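PDB 4WY9: putative MCP-type signal transduction protein from Campylobacter jejuni subsp. jejuni serotype O:2, which probably senses chemical cues in the periplasm through a tandem-PAS (Cache-type) domain as the chemoreceptor Tlp1, recognising ligands perhaps indirectly, and so guides chemotaxis. Local coordinates for residues I137-A141 / V179-I183. Sequence-based numbering, arbitrary orientation.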
ATOM      1  N   ILE A 137      11.737 -10.576  -2.503  1.00  8.56           N
ATOM      2  CA  ILE A 137      12.331 -10.453  -3.833  1.00  8.79           C
ATOM      3  C   ILE A 137      13.726 -11.093  -3.845  1.00 10.17           C
ATOM      4  O   ILE A 137      14.044 -11.871  -4.752  1.00 10.70           O
ATOM      5  CB  ILE A 137      12.394  -8.979  -4.268  1.00  7.96           C
ATOM      6  CG1 ILE A 137      11.007  -8.484  -4.623  1.00  8.27           C
ATOM      7  CG2 ILE A 137      13.313  -8.807  -5.475  1.00  9.57           C
ATOM      8  CD1 ILE A 137      10.850  -7.010  -4.807  1.00  8.76           C
ATOM      9  N   LEU A 138      14.563 -10.740  -2.880  1.00  9.42           N
ATOM     10  CA  LEU A 138      15.938 -11.261  -2.861  1.00 11.00           C
ATOM     11  C   LEU A 138      15.926 -12.778  -2.821  1.00 13.74           C
ATOM     12  O   LEU A 138      16.769 -13.426  -3.457  1.00 17.25           O
ATOM     13  CB  LEU A 138      16.716 -10.711  -1.668  1.00 11.75           C
ATOM     14  CG  LEU A 138      16.941  -9.210  -1.652  1.00 19.08           C
ATOM     15  CD1 LEU A 138      17.856  -8.783  -0.577  1.00 19.41           C
ATOM     16  CD2 LEU A 138      17.376  -8.626  -2.967  1.00 23.02           C
ATOM     17  N   LYS A 139      14.982 -13.356  -2.075  1.00 13.26           N
ATOM     18  CA  LYS A 139      14.924 -14.808  -1.910  1.00 17.07           C
ATOM     19  C   LYS A 139      14.282 -15.531  -3.096  1.00 15.37           C
ATOM     20  O   LYS A 139      14.703 -16.644  -3.424  1.00 18.13           O
ATOM     21  CB  LYS A 139      14.163 -15.132  -0.594  1.00 20.83           C
ATOM     22  CG  LYS A 139      13.925 -16.619  -0.323  1.00 29.97           C
ATOM     23  CD  LYS A 139      15.196 -17.273   0.139  1.00 39.36           C
ATOM     24  CE  LYS A 139      15.053 -18.793   0.280  1.00 40.38           C
ATOM     25  NZ  LYS A 139      14.782 -19.423  -1.053  1.00 48.67           N
ATOM     26  N   LYS A 140      13.238 -14.939  -3.700  1.00 12.95           N
ATOM     27  CA  LYS A 140      12.367 -15.673  -4.604  1.00 13.65           C
ATOM     28  C   LYS A 140      12.315 -15.185  -6.042  1.00 11.44           C
ATOM     29  O   LYS A 140      11.899 -15.928  -6.931  1.00 13.53           O
ATOM     30  CB  LYS A 140      10.923 -15.663  -4.062  1.00 16.04           C
ATOM     31  CG  LYS A 140      10.801 -16.109  -2.633  1.00 19.84           C
ATOM     32  CD  LYS A 140       9.391 -16.302  -2.213  1.00 26.98           C
ATOM     33  CE  LYS A 140       8.547 -15.094  -2.309  1.00 29.81           C
ATOM     34  NZ  LYS A 140       7.206 -15.392  -1.685  1.00 35.81           N
ATOM     35  N   ALA A 141      12.691 -13.938  -6.293  1.00  9.71           N
ATOM     36  CA  ALA A 141      12.487 -13.379  -7.611  1.00 10.03           C
ATOM     37  C   ALA A 141      13.371 -14.064  -8.654  1.00 10.29           C
ATOM     38  O   ALA A 141      14.548 -14.334  -8.397  1.00 12.97           O
ATOM     39  CB  ALA A 141      12.717 -11.870  -7.628  1.00  9.28           C
ATOM     40  N   VAL A 179      19.200 -11.046  -9.540  1.00 11.10           N
ATOM     41  CA  VAL A 179      18.685  -9.872  -8.888  1.00 10.40           C
ATOM     42  C   VAL A 179      19.851  -9.022  -8.403  1.00 10.84           C
ATOM     43  O   VAL A 179      20.683  -9.498  -7.662  1.00 14.16           O
ATOM     44  CB  VAL A 179      17.741 -10.209  -7.709  1.00 12.38           C
ATOM     45  CG1 VAL A 179      17.273  -8.940  -7.007  1.00 11.81           C
ATOM     46  CG2 VAL A 179      16.546 -11.009  -8.164  1.00 14.31           C
ATOM     47  N   VAL A 180      19.888  -7.769  -8.821  1.00  8.55           N
ATOM     48  CA  VAL A 180      20.931  -6.858  -8.386  1.00  9.67           C
ATOM     49  C   VAL A 180      20.377  -5.741  -7.548  1.00  7.62           C
ATOM     50  O   VAL A 180      21.120  -4.959  -6.970  1.00  9.19           O
ATOM     51  CB  VAL A 180      21.723  -6.271  -9.595  1.00 11.91           C
ATOM     52  CG1 VAL A 180      22.513  -7.359 -10.321  1.00 16.50           C
ATOM     53  CG2 VAL A 180      20.865  -5.462 -10.520  1.00 13.80           C
ATOM     54  N   GLY A 181      19.047  -5.659  -7.408  1.00  7.88           N
ATOM     55  CA  GLY A 181      18.469  -4.613  -6.624  1.00  7.69           C
ATOM     56  C   GLY A 181      16.962  -4.648  -6.631  1.00  6.35           C
ATOM     57  O   GLY A 181      16.350  -5.543  -7.236  1.00  7.08           O
ATOM     58  N   VAL A 182      16.353  -3.661  -5.991  1.00  6.24           N
ATOM     59  CA  VAL A 182      14.904  -3.564  -5.854  1.00  5.74           C
ATOM     60  C   VAL A 182      14.510  -2.115  -6.035  1.00  5.80           C
ATOM     61  O   VAL A 182      15.093  -1.241  -5.378  1.00  6.35           O
ATOM     62  CB  VAL A 182      14.413  -4.063  -4.486  1.00  6.69           C
ATOM     63  CG1 VAL A 182      12.884  -3.868  -4.374  1.00  7.31           C
ATOM     64  CG2 VAL A 182      14.793  -5.511  -4.245  1.00  7.72           C
ATOM     65  N   ILE A 183      13.549  -1.847  -6.906  1.00  5.57           N
ATOM     66  CA  ILE A 183      12.965  -0.512  -7.022  1.00  6.37           C
ATOM     67  C   ILE A 183      11.551  -0.587  -6.448  1.00  6.59           C
ATOM     68  O   ILE A 183      10.755  -1.457  -6.838  1.00  7.20           O
ATOM     69  CB  ILE A 183      12.992   0.014  -8.480  1.00  8.25           C
ATOM     70  CG1 ILE A 183      12.462   1.436  -8.585  1.00 11.18           C
ATOM     71  CG2 ILE A 183      12.239  -0.929  -9.436  1.00  9.89           C
ATOM     72  CD1 ILE A 183      13.377   2.486  -8.076  1.00 11.96           C
TER
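Ile137 and Val182 meet tip to tip through two methyl pairs: Ile137 CD1 lies 3.8 Å from Val182 CG1, and Ile137 CG2 is equally close to Val182 CG2. The isoleucine's branching explains the double touch, since CG2 stands anti to the backbone N while CG1 lies beside it (chi1 -73°), and the extended chi2 of 168° carries CD1 out to Val182. Leu138 and Val179 instead cross at about a right angle, Leu138 CD2 reaching Val179 CG1 at 4.1 Å. The other methyl of Val179, CG2, lies just past the helix end, 4.0 Å from Ala141 CB. No hydrogen bond crosses the interface, so its 238 Å² of buried surface rests on apolar contact. Helical phi/psi values stop at Ala141, yet its N still donates to Ile137 O (2.9 Å), tying it to the last turn. On the strand, a classic beta bulge sets Val180 and Gly181 opposite the single residue Ile172, and the flanking Val179 and Val182 both point at the helix. Helix 132-140 thus packs on one face of the antiparallel sheet, where Ile137 also touches Pro171 and Tyr149, while Val180 and Ile183 turn from it to the long helix 8-51.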